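Local coordinates for delta-aminolevulinic acid dehydratase (Toxoplasma gondii ME49, PDB 3OBK), which catalyses the condensation of two molecules of 5-aminolevulinic acid into porphobilinogen, an early step of tetrapyrrole biosynthesis, and assembles as an octamer, at residues S206-S216 and A261-Y272; P286-Y296 and F321-Y332. One frame throughout, in Å; residues are numbered along the deposited sequence.

Contact 1 (S206-S216 and A261-Y272). With PBG (3-[5-(aminomethyl)-4-(carboxymethyl)-1H-pyrrol-3-yl]propanoic acid), chain L.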
loop_
_atom_site.group_PDB
_atom_site.type_symbol
_atom_site.label_atom_id
_atom_site.label_comp_id
_atom_site.label_asym_id
_atom_site.label_seq_id
_atom_site.Cartn_x
_atom_site.Cartn_y
_atom_site.Cartn_z
ATOM N N SER A 206 -3.571 32.882 -8.542
ATOM C CA SER A 206 -3.380 31.431 -8.584
ATOM C C SER A 206 -2.662 30.952 -9.831
ATOM O O SER A 206 -2.545 31.670 -10.824
ATOM C CB SER A 206 -4.724 30.726 -8.514
ATOM O OG SER A 206 -5.425 31.091 -7.339
ATOM N N ILE A 207 -2.158 29.726 -9.754
ATOM C CA ILE A 207 -1.497 29.091 -10.876
ATOM C C ILE A 207 -2.199 27.756 -11.127
ATOM O O ILE A 207 -2.171 26.876 -10.292
ATOM C CB ILE A 207 -0.015 28.860 -10.594
ATOM C CG1 ILE A 207 0.727 30.195 -10.512
ATOM C CG2 ILE A 207 0.636 27.985 -11.682
ATOM C CD1 ILE A 207 2.150 30.093 -9.954
ATOM N N LEU A 208 -2.856 27.646 -12.274
ATOM C CA LEU A 208 -3.361 26.367 -12.756
ATOM C C LEU A 208 -2.270 25.748 -13.652
ATOM O O LEU A 208 -2.045 26.186 -14.795
ATOM C CB LEU A 208 -4.676 26.576 -13.490
ATOM C CG LEU A 208 -5.407 25.495 -14.321
ATOM C CD1 LEU A 208 -5.223 24.075 -13.839
ATOM C CD2 LEU A 208 -6.904 25.885 -14.400
ATOM N N ALA A 209 -1.554 24.767 -13.110
ATOM C CA ALA A 209 -0.378 24.235 -13.806
ATOM C C ALA A 209 -0.832 23.159 -14.756
ATOM O O ALA A 209 -1.514 22.222 -14.353
ATOM C CB ALA A 209 0.648 23.685 -12.795
ATOM N N TYR A 210 -0.489 23.290 -16.027
ATOM C CA TYR A 210 -0.651 22.179 -16.965
ATOM C C TYR A 210 0.528 21.252 -16.714
ATOM O O TYR A 210 1.585 21.499 -17.232
ATOM C CB TYR A 210 -0.625 22.663 -18.396
ATOM C CG TYR A 210 -1.835 23.394 -18.885
ATOM C CD1 TYR A 210 -2.066 24.695 -18.542
ATOM C CD2 TYR A 210 -2.709 22.799 -19.773
ATOM C CE1 TYR A 210 -3.184 25.395 -19.039
ATOM C CE2 TYR A 210 -3.824 23.475 -20.270
ATOM C CZ TYR A 210 -4.063 24.778 -19.902
ATOM O OH TYR A 210 -5.172 25.460 -20.420
ATOM N N SER A 211 0.356 20.219 -15.881
ATOM C CA SER A 211 1.465 19.302 -15.550
ATOM C C SER A 211 1.660 18.249 -16.583
ATOM O O SER A 211 2.783 18.005 -16.984
ATOM C CB SER A 211 1.229 18.552 -14.249
ATOM O OG SER A 211 0.981 19.455 -13.233
ATOM N N CYS A 212 0.565 17.602 -16.966
ATOM C CA CYS A 212 0.604 16.488 -17.889
ATOM C C CYS A 212 -0.124 16.874 -19.176
ATOM O O CYS A 212 -1.291 16.583 -19.360
ATOM C CB CYS A 212 -0.025 15.257 -17.227
ATOM S SG CYS A 212 0.512 15.038 -15.500
ATOM N N LYS A 213 0.583 17.599 -20.031
ATOM C CA LYS A 213 0.059 18.080 -21.298
ATOM C C LYS A 213 0.805 17.339 -22.391
ATOM O O LYS A 213 2.025 17.416 -22.458
ATOM C CB LYS A 213 0.284 19.570 -21.455
ATOM C CG LYS A 213 -0.060 20.044 -22.834
ATOM C CD LYS A 213 -0.071 21.549 -22.905
ATOM C CE LYS A 213 -0.563 22.004 -24.240
ATOM N NZ LYS A 213 -0.704 23.438 -24.258
ATOM N N TYR A 214 0.070 16.627 -23.236
ATOM C CA TYR A 214 0.691 15.712 -24.175
ATOM C C TYR A 214 0.898 16.329 -25.562
ATOM O O TYR A 214 0.182 17.225 -25.963
ATOM C CB TYR A 214 -0.118 14.417 -24.227
ATOM C CG TYR A 214 0.071 13.584 -22.971
ATOM C CD1 TYR A 214 -0.642 13.843 -21.814
ATOM C CD2 TYR A 214 1.011 12.567 -22.934
ATOM C CE1 TYR A 214 -0.439 13.078 -20.643
ATOM C CE2 TYR A 214 1.212 11.803 -21.800
ATOM C CZ TYR A 214 0.489 12.068 -20.655
ATOM O OH TYR A 214 0.716 11.300 -19.552
ATOM N N ALA A 215 1.924 15.868 -26.265
ATOM C CA ALA A 215 2.208 16.307 -27.640
ATOM C C ALA A 215 1.154 15.766 -28.565
ATOM O O ALA A 215 1.409 14.897 -29.358
ATOM C CB ALA A 215 3.618 15.841 -28.083
ATOM N N SER A 216 -0.045 16.291 -28.448
ATOM C CA SER A 216 -1.220 15.700 -29.082
ATOM C C SER A 216 -1.504 16.223 -30.491
ATOM O O SER A 216 -1.032 17.308 -30.917
ATOM C CB SER A 216 -2.468 15.965 -28.205
ATOM O OG SER A 216 -3.617 15.280 -28.695
ATOM N N ALA A 261 2.099 25.080 -7.225
ATOM C CA ALA A 261 0.849 25.141 -7.984
ATOM C C ALA A 261 -0.345 24.948 -7.047
ATOM O O ALA A 261 -0.251 24.267 -6.021
ATOM C CB ALA A 261 0.824 24.100 -9.050
ATOM N N ASP A 262 -1.453 25.560 -7.443
ATOM C CA ASP A 262 -2.728 25.489 -6.765
ATOM C C ASP A 262 -3.636 24.389 -7.355
ATOM O O ASP A 262 -4.510 23.864 -6.654
ATOM C CB ASP A 262 -3.442 26.844 -6.919
ATOM C CG ASP A 262 -2.681 27.985 -6.291
ATOM O OD1 ASP A 262 -2.578 27.991 -5.038
ATOM O OD2 ASP A 262 -2.214 28.894 -7.022
ATOM N N MET A 263 -3.490 24.117 -8.665
ATOM C CA MET A 263 -4.243 23.052 -9.357
ATOM C C MET A 263 -3.403 22.459 -10.461
ATOM O O MET A 263 -2.528 23.138 -11.012
ATOM C CB MET A 263 -5.533 23.582 -9.975
ATOM C CG MET A 263 -6.472 24.293 -8.981
ATOM S SD MET A 263 -8.043 24.836 -9.699
ATOM C CE MET A 263 -8.499 26.047 -8.451
ATOM N N LEU A 264 -3.689 21.195 -10.784
ATOM C CA LEU A 264 -3.029 20.476 -11.852
ATOM C C LEU A 264 -4.002 20.086 -12.951
ATOM O O LEU A 264 -5.096 19.586 -12.686
ATOM C CB LEU A 264 -2.371 19.247 -11.301
ATOM C CG LEU A 264 -1.385 19.520 -10.162
ATOM C CD1 LEU A 264 -0.931 18.178 -9.569
ATOM C CD2 LEU A 264 -0.204 20.398 -10.582
ATOM N N MET A 265 -3.596 20.357 -14.184
ATOM C CA MET A 265 -4.379 20.131 -15.378
ATOM C C MET A 265 -3.781 18.977 -16.170
ATOM O O MET A 265 -2.550 18.892 -16.330
ATOM C CB MET A 265 -4.352 21.395 -16.217
ATOM C CG MET A 265 -4.892 21.282 -17.666
ATOM S SD MET A 265 -6.669 21.461 -17.840
ATOM C CE MET A 265 -6.907 23.203 -17.468
ATOM N N VAL A 266 -4.633 18.067 -16.631
ATOM C CA VAL A 266 -4.234 17.042 -17.598
ATOM C C VAL A 266 -4.939 17.370 -18.878
ATOM O O VAL A 266 -6.143 17.654 -18.870
ATOM C CB VAL A 266 -4.684 15.627 -17.197
ATOM C CG1 VAL A 266 -4.372 14.591 -18.353
ATOM C CG2 VAL A 266 -4.055 15.238 -15.881
ATOM N N LYS A 267 -4.201 17.295 -19.974
ATOM C CA LYS A 267 -4.698 17.693 -21.261
ATOM C C LYS A 267 -3.935 16.947 -22.286
ATOM O O LYS A 267 -2.717 16.848 -22.170
ATOM C CB LYS A 267 -4.406 19.151 -21.440
ATOM C CG LYS A 267 -4.754 19.783 -22.788
ATOM C CD LYS A 267 -4.390 21.228 -22.618
ATOM C CE LYS A 267 -4.163 22.008 -23.862
ATOM N NZ LYS A 267 -3.354 23.226 -23.465
ATOM N N PRO A 268 -4.620 16.426 -23.311
ATOM C CA PRO A 268 -6.064 16.443 -23.572
ATOM C C PRO A 268 -6.921 15.640 -22.598
ATOM O O PRO A 268 -6.459 15.265 -21.546
ATOM C CB PRO A 268 -6.170 15.882 -24.996
ATOM C CG PRO A 268 -4.806 16.134 -25.597
ATOM C CD PRO A 268 -3.853 15.986 -24.481
ATOM N N GLY A 269 -8.178 15.400 -22.964
ATOM C CA GLY A 269 -9.199 14.986 -22.004
ATOM C C GLY A 269 -9.527 13.512 -21.987
ATOM O O GLY A 269 -8.855 12.736 -21.328
ATOM N N LEU A 270 -10.556 13.127 -22.728
ATOM C CA LEU A 270 -11.030 11.753 -22.734
ATOM C C LEU A 270 -9.918 10.749 -23.022
ATOM O O LEU A 270 -9.815 9.732 -22.347
ATOM C CB LEU A 270 -12.171 11.564 -23.744
ATOM C CG LEU A 270 -13.509 12.138 -23.326
ATOM C CD1 LEU A 270 -14.552 11.776 -24.376
ATOM C CD2 LEU A 270 -13.916 11.640 -21.943
ATOM N N PRO A 271 -9.073 11.023 -24.012
ATOM C CA PRO A 271 -8.014 10.043 -24.203
ATOM C C PRO A 271 -6.939 10.018 -23.127
ATOM O O PRO A 271 -5.977 9.309 -23.303
ATOM C CB PRO A 271 -7.391 10.429 -25.554
ATOM C CG PRO A 271 -8.283 11.451 -26.151
ATOM C CD PRO A 271 -9.045 12.081 -25.028
ATOM N N TYR A 272 -7.065 10.779 -22.048
ATOM C CA TYR A 272 -6.041 10.761 -20.983
ATOM C C TYR A 272 -6.627 10.525 -19.582
ATOM O O TYR A 272 -6.006 10.841 -18.558
ATOM C CB TYR A 272 -5.184 12.028 -21.094
ATOM C CG TYR A 272 -4.400 12.020 -22.387
ATOM C CD1 TYR A 272 -3.165 11.394 -22.468
ATOM C CD2 TYR A 272 -4.936 12.565 -23.562
ATOM C CE1 TYR A 272 -2.443 11.350 -23.666
ATOM C CE2 TYR A 272 -4.229 12.514 -24.785
ATOM C CZ TYR A 272 -2.986 11.891 -24.826
ATOM O OH TYR A 272 -2.287 11.804 -26.009
HETATM C CHA PBG L . -1.088 26.912 -26.143
HETATM C C1A PBG L . -2.390 26.190 -26.025
HETATM C C2A PBG L . -2.853 25.177 -26.860
HETATM C C3A PBG L . -4.092 24.814 -26.366
HETATM C C4A PBG L . -4.304 25.543 -25.211
HETATM N NA PBG L . -3.278 26.388 -25.040
HETATM C C5A PBG L . -2.258 24.676 -28.154
HETATM C C6A PBG L . -1.001 23.926 -28.062
HETATM O O1A PBG L . -0.333 24.065 -27.003
HETATM O O2A PBG L . -0.595 23.258 -29.041
HETATM C C7A PBG L . -5.002 23.823 -26.982
HETATM C C8A PBG L . -6.397 23.790 -26.479
HETATM C C9A PBG L . -7.397 23.046 -27.261
HETATM O O3A PBG L . -8.576 23.349 -27.104
HETATM O O4A PBG L . -7.117 22.351 -28.251
HETATM N N1 PBG L . -0.124 26.738 -25.106
#
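Tyr214 and Tyr272 form an offset stack, centroids 4.5 Å apart and planes inclined by 21°: Tyr272 CE1 lies over one face of Tyr214, while Lys267 O sits at the edge of that ring, in its plane. The stack lies just past the ends of strands 206-213 and 263-267, parallel neighbours in the TIM barrel. Tyr214 OH bonds to Asn245 O, Tyr272 OH to Glu316 of a neighbouring subunit. Earlier on the two strands, Met265 lays CB and CG over one face of its partner Tyr210, its CG 3.4 Å from Tyr210 CD2, and its bent chain (chi2 85°, chi3 70°) keeps the sulfur beside the same ring in an oblique Met-aromatic contact.

Ala209 carries the regular part of the ladder, its N donating to Met263 O and its O accepting from Met265 N, both at 2.8 Å. A beta bulge follows: Ser211 N and Cys212 N converge on Met265 O in two weak bonds, shifting the register by one before Lys267 N meets Cys212 O. At the opposite end Asp262 OD2 accepts Ile207 N through its anti lone pair, and Arg25 of another subunit forms a salt bridge with OD1.

Beyond the bulge, Lys213 and Lys267 extend side by side into the porphobilinogen pocket, consistent with the paired lysines that form Schiff bases with substrate in related enzymes. Their NZ atoms come to 2.8 Å, two donors with no hydrogen bond between them. Lys213 NZ donates to PBG O1A at 2.8 Å and also bonds Ser183 O; Lys267 NZ approaches the pyrrole carbon C4A to 3.1 Å.

Contact 2 (P286-Y296 and F321-Y332). With PBG (3-[5-(aminomethyl)-4-(carboxymethyl)-1H-pyrrol-3-yl]propanoic acid), chain L.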
loop_
_atom_site.group_PDB
_atom_site.type_symbol
_atom_site.label_atom_id
_atom_site.label_comp_id
_atom_site.label_asym_id
_atom_site.label_seq_id
_atom_site.Cartn_x
_atom_site.Cartn_y
_atom_site.Cartn_z
ATOM N N PRO A 286 -6.246 20.126 -6.274
ATOM C CA PRO A 286 -7.366 19.907 -7.200
ATOM C C PRO A 286 -6.946 19.624 -8.647
ATOM O O PRO A 286 -5.928 20.132 -9.135
ATOM C CB PRO A 286 -8.170 21.204 -7.111
ATOM C CG PRO A 286 -7.827 21.762 -5.797
ATOM C CD PRO A 286 -6.454 21.295 -5.408
ATOM N N MET A 287 -7.748 18.799 -9.307
ATOM C CA MET A 287 -7.486 18.356 -10.658
ATOM C C MET A 287 -8.429 19.012 -11.640
ATOM O O MET A 287 -9.596 19.192 -11.361
ATOM C CB MET A 287 -7.656 16.839 -10.771
ATOM C CG MET A 287 -6.661 15.962 -10.000
ATOM S SD MET A 287 -4.925 16.370 -10.232
ATOM C CE MET A 287 -4.644 16.010 -11.957
ATOM N N VAL A 288 -7.890 19.357 -12.799
ATOM C CA VAL A 288 -8.654 19.905 -13.897
ATOM C C VAL A 288 -8.305 19.109 -15.113
ATOM O O VAL A 288 -7.187 18.651 -15.260
ATOM C CB VAL A 288 -8.334 21.429 -14.130
ATOM C CG1 VAL A 288 -9.344 22.053 -15.023
ATOM C CG2 VAL A 288 -8.310 22.178 -12.808
ATOM N N ALA A 289 -9.286 18.904 -15.973
ATOM C CA ALA A 289 -9.090 18.214 -17.249
ATOM C C ALA A 289 -9.557 19.142 -18.380
ATOM O O ALA A 289 -10.424 19.964 -18.169
ATOM C CB ALA A 289 -9.839 16.926 -17.247
ATOM N N TYR A 290 -8.957 19.032 -19.562
ATOM C CA TYR A 290 -9.320 19.874 -20.695
ATOM C C TYR A 290 -9.888 19.000 -21.812
ATOM O O TYR A 290 -9.184 18.170 -22.393
ATOM C CB TYR A 290 -8.104 20.622 -21.204
ATOM C CG TYR A 290 -8.388 21.929 -21.910
ATOM C CD1 TYR A 290 -9.244 22.011 -23.002
ATOM C CD2 TYR A 290 -7.748 23.093 -21.509
ATOM C CE1 TYR A 290 -9.464 23.251 -23.670
ATOM C CE2 TYR A 290 -7.970 24.313 -22.144
ATOM C CZ TYR A 290 -8.814 24.392 -23.215
ATOM O OH TYR A 290 -8.971 25.632 -23.799
ATOM N N HIS A 291 -11.176 19.209 -22.085
ATOM C CA HIS A 291 -11.865 18.648 -23.225
ATOM C C HIS A 291 -11.535 19.533 -24.433
ATOM O O HIS A 291 -12.181 20.576 -24.627
ATOM C CB HIS A 291 -13.361 18.645 -22.935
ATOM C CG HIS A 291 -14.179 17.826 -23.881
ATOM N ND1 HIS A 291 -15.411 18.243 -24.340
ATOM C CD2 HIS A 291 -13.954 16.615 -24.441
ATOM C CE1 HIS A 291 -15.915 17.313 -25.135
ATOM N NE2 HIS A 291 -15.054 16.313 -25.211
ATOM N N VAL A 292 -10.536 19.132 -25.219
ATOM C CA VAL A 292 -9.881 20.041 -26.141
ATOM C C VAL A 292 -10.598 20.179 -27.476
ATOM O O VAL A 292 -11.450 19.367 -27.831
ATOM C CB VAL A 292 -8.435 19.619 -26.432
ATOM C CG1 VAL A 292 -7.664 19.425 -25.147
ATOM C CG2 VAL A 292 -8.391 18.375 -27.312
ATOM N N SER A 293 -10.209 21.217 -28.223
ATOM C CA SER A 293 -10.863 21.598 -29.458
ATOM C C SER A 293 -11.123 20.417 -30.378
ATOM O O SER A 293 -12.177 20.295 -30.966
ATOM C CB SER A 293 -9.986 22.608 -30.178
ATOM O OG SER A 293 -8.730 22.046 -30.544
ATOM N N GLY A 294 -10.156 19.542 -30.501
ATOM C CA GLY A 294 -10.298 18.395 -31.386
ATOM C C GLY A 294 -11.376 17.448 -30.915
ATOM O O GLY A 294 -12.133 16.917 -31.714
ATOM N N GLU A 295 -11.429 17.243 -29.609
ATOM C CA GLU A 295 -12.475 16.434 -29.000
ATOM C C GLU A 295 -13.851 17.056 -29.252
ATOM O O GLU A 295 -14.783 16.342 -29.556
ATOM C CB GLU A 295 -12.236 16.271 -27.504
ATOM C CG GLU A 295 -10.913 15.561 -27.139
ATOM C CD GLU A 295 -10.740 15.451 -25.653
ATOM O OE1 GLU A 295 -11.471 14.622 -25.048
ATOM O OE2 GLU A 295 -9.906 16.236 -25.104
ATOM N N TYR A 296 -13.937 18.378 -29.142
ATOM C CA TYR A 296 -15.148 19.150 -29.425
ATOM C C TYR A 296 -15.614 18.982 -30.865
ATOM O O TYR A 296 -16.775 18.729 -31.130
ATOM C CB TYR A 296 -14.879 20.648 -29.138
ATOM C CG TYR A 296 -16.058 21.576 -29.413
ATOM C CD1 TYR A 296 -17.083 21.737 -28.480
ATOM C CD2 TYR A 296 -16.139 22.290 -30.608
ATOM C CE1 TYR A 296 -18.171 22.610 -28.730
ATOM C CE2 TYR A 296 -17.182 23.140 -30.859
ATOM C CZ TYR A 296 -18.213 23.292 -29.930
ATOM O OH TYR A 296 -19.260 24.141 -30.219
ATOM N N PHE A 321 -15.392 12.577 -17.111
ATOM C CA PHE A 321 -14.263 13.368 -16.570
ATOM C C PHE A 321 -14.284 13.435 -15.049
ATOM O O PHE A 321 -13.251 13.447 -14.354
ATOM C CB PHE A 321 -14.344 14.810 -17.043
ATOM C CG PHE A 321 -13.754 15.028 -18.359
ATOM C CD1 PHE A 321 -12.380 14.914 -18.536
ATOM C CD2 PHE A 321 -14.545 15.372 -19.439
ATOM C CE1 PHE A 321 -11.836 15.108 -19.784
ATOM C CE2 PHE A 321 -13.992 15.586 -20.655
ATOM C CZ PHE A 321 -12.660 15.447 -20.838
ATOM N N ARG A 322 -15.499 13.498 -14.550
ATOM C CA ARG A 322 -15.733 13.663 -13.162
ATOM C C ARG A 322 -15.464 12.346 -12.421
ATOM O O ARG A 322 -14.757 12.346 -11.431
ATOM C CB ARG A 322 -17.151 14.169 -13.025
ATOM C CG ARG A 322 -17.402 14.912 -11.801
ATOM C CD ARG A 322 -17.363 16.457 -11.860
ATOM N NE ARG A 322 -17.874 16.745 -10.510
ATOM C CZ ARG A 322 -17.200 17.196 -9.460
ATOM N NH1 ARG A 322 -17.807 17.290 -8.287
ATOM N NH2 ARG A 322 -15.975 17.632 -9.561
ATOM N N ARG A 323 -15.974 11.226 -12.926
ATOM C CA ARG A 323 -15.700 9.915 -12.342
ATOM C C ARG A 323 -14.178 9.616 -12.328
ATOM O O ARG A 323 -13.636 9.151 -11.336
ATOM C CB ARG A 323 -16.419 8.835 -13.125
ATOM C CG ARG A 323 -16.181 7.406 -12.634
ATOM C CD ARG A 323 -16.460 6.318 -13.704
ATOM N NE ARG A 323 -15.671 6.604 -14.885
ATOM C CZ ARG A 323 -16.118 6.907 -16.105
ATOM N NH1 ARG A 323 -17.404 6.878 -16.420
ATOM N NH2 ARG A 323 -15.234 7.206 -17.043
ATOM N N ALA A 324 -13.518 9.932 -13.443
ATOM C CA ALA A 324 -12.093 9.780 -13.628
ATOM C C ALA A 324 -11.247 10.625 -12.668
ATOM O O ALA A 324 -10.090 10.317 -12.454
ATOM C CB ALA A 324 -11.748 10.109 -15.046
ATOM N N GLY A 325 -11.805 11.682 -12.094
ATOM C CA GLY A 325 -11.144 12.433 -11.006
ATOM C C GLY A 325 -11.029 13.929 -11.257
ATOM O O GLY A 325 -10.294 14.592 -10.585
ATOM N N ALA A 326 -11.733 14.469 -12.236
ATOM C CA ALA A 326 -11.676 15.920 -12.475
ATOM C C ALA A 326 -12.554 16.641 -11.465
ATOM O O ALA A 326 -13.759 16.394 -11.381
ATOM C CB ALA A 326 -12.138 16.280 -13.852
ATOM N N ASP A 327 -11.948 17.539 -10.709
ATOM C CA ASP A 327 -12.727 18.477 -9.962
ATOM C C ASP A 327 -13.393 19.463 -10.913
ATOM O O ASP A 327 -14.573 19.748 -10.772
ATOM C CB ASP A 327 -11.846 19.181 -8.956
ATOM C CG ASP A 327 -11.275 18.223 -7.953
ATOM O OD1 ASP A 327 -12.072 17.595 -7.222
ATOM O OD2 ASP A 327 -10.038 18.081 -7.916
ATOM N N ALA A 328 -12.660 19.963 -11.890
ATOM C CA ALA A 328 -13.229 20.914 -12.868
ATOM C C ALA A 328 -12.881 20.405 -14.237
ATOM O O ALA A 328 -11.862 19.729 -14.387
ATOM C CB ALA A 328 -12.655 22.298 -12.673
ATOM N N VAL A 329 -13.697 20.741 -15.235
ATOM C CA VAL A 329 -13.428 20.374 -16.626
ATOM C C VAL A 329 -13.488 21.629 -17.487
ATOM O O VAL A 329 -14.457 22.349 -17.429
ATOM C CB VAL A 329 -14.509 19.390 -17.111
ATOM C CG1 VAL A 329 -14.254 18.947 -18.529
ATOM C CG2 VAL A 329 -14.578 18.165 -16.146
ATOM N N ALA A 330 -12.444 21.911 -18.262
ATOM C CA ALA A 330 -12.483 22.999 -19.234
ATOM C C ALA A 330 -13.124 22.426 -20.501
ATOM O O ALA A 330 -12.636 21.434 -21.039
ATOM C CB ALA A 330 -11.089 23.535 -19.515
ATOM N N THR A 331 -14.227 22.998 -20.975
ATOM C CA THR A 331 -14.871 22.419 -22.158
ATOM C C THR A 331 -15.609 23.448 -22.964
ATOM O O THR A 331 -16.291 24.263 -22.396
ATOM C CB THR A 331 -15.837 21.242 -21.789
ATOM O OG1 THR A 331 -16.560 20.816 -22.953
ATOM C CG2 THR A 331 -16.803 21.656 -20.701
ATOM N N TYR A 332 -15.492 23.383 -24.296
ATOM C CA TYR A 332 -16.194 24.313 -25.185
ATOM C C TYR A 332 -17.708 24.057 -25.145
ATOM O O TYR A 332 -18.493 24.911 -25.576
ATOM C CB TYR A 332 -15.614 24.260 -26.611
ATOM C CG TYR A 332 -14.140 24.583 -26.623
ATOM C CD1 TYR A 332 -13.696 25.881 -26.511
ATOM C CD2 TYR A 332 -13.190 23.573 -26.678
ATOM C CE1 TYR A 332 -12.368 26.171 -26.500
ATOM C CE2 TYR A 332 -11.850 23.842 -26.667
ATOM C CZ TYR A 332 -11.424 25.152 -26.571
ATOM O OH TYR A 332 -10.064 25.434 -26.539
HETATM C CHA PBG L . -1.088 26.912 -26.143
HETATM C C1A PBG L . -2.390 26.190 -26.025
HETATM C C2A PBG L . -2.853 25.177 -26.860
HETATM C C3A PBG L . -4.092 24.814 -26.366
HETATM C C4A PBG L . -4.304 25.543 -25.211
HETATM N NA PBG L . -3.278 26.388 -25.040
HETATM C C5A PBG L . -2.258 24.676 -28.154
HETATM C C6A PBG L . -1.001 23.926 -28.062
HETATM O O1A PBG L . -0.333 24.065 -27.003
HETATM O O2A PBG L . -0.595 23.258 -29.041
HETATM C C7A PBG L . -5.002 23.823 -26.982
HETATM C C8A PBG L . -6.397 23.790 -26.479
HETATM C C9A PBG L . -7.397 23.046 -27.261
HETATM O O3A PBG L . -8.576 23.349 -27.104
HETATM O O4A PBG L . -7.117 22.351 -28.251
HETATM N N1 PBG L . -0.124 26.738 -25.106
#
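Tyr290 OH donates to Tyr332 OH at 3.0 Å, and Tyr332 OH in turn donates to PBG O3A at 2.6 Å, a relay of two hydroxyls ending on the ligand's propionate. Ser293 grips the same carboxylate with three bonds: its backbone N reaches O3A at 2.9 Å and, weakly, O4A, while OG donates to O4A at 2.8 Å. At the other side of the sheet His291 ND1 and Thr331 OG1 share a hydrogen bond of 3.1 Å in the plane of the imidazole.

Backbone bonds link strands 287-291 and 328-331, parallel neighbours in the TIM barrel whose short axes diverge by 21°. Ala289 O accepts Ala330 N at 2.8 Å, and His291 N returns to Ala330 O. Where the pairing begins, Met287 N points almost straight (172°) at Asp327 OD2, which uses its anti lone pair and also forms a salt bridge with Arg247 of a neighbouring subunit.

Apolar and aromatic contacts line both faces of this ladder. Ala330 CB rests over one face of Tyr290, 4.0 Å from the ring centroid in a CH-pi contact. Tyr332 turns an edge toward the face of Tyr296, with planes at 69°, and lays its own CB over that face. On the Ala289 side, Phe321 from the preceding helix brings CD1 to 3.5 Å from Ala289 CB.

Overall arrangement
Contact 1 closes before contact 2 opens along the chain, and their centres lie about 9 Å apart. Both belong to one barrel sheet: strand 206-213 pairs with 263-267, that with 287-291, and that with 328-331, all parallel, so their order in the sheet is also their order along the chain. Leu264 O and Val288 N, 2.8 Å apart, probably form a hydrogen bond across the seam. The Glu295 carboxylate accepts hydrogen bonds from Gly269 N (OE2) and Leu270 N (OE1). Both contacts reach one porphobilinogen molecule, with lysines from contact 1 and propionate-binding residues from contact 2, while the segments beside these strands, in the loops and at the end of helix 310-324, reach the same neighbouring subunit.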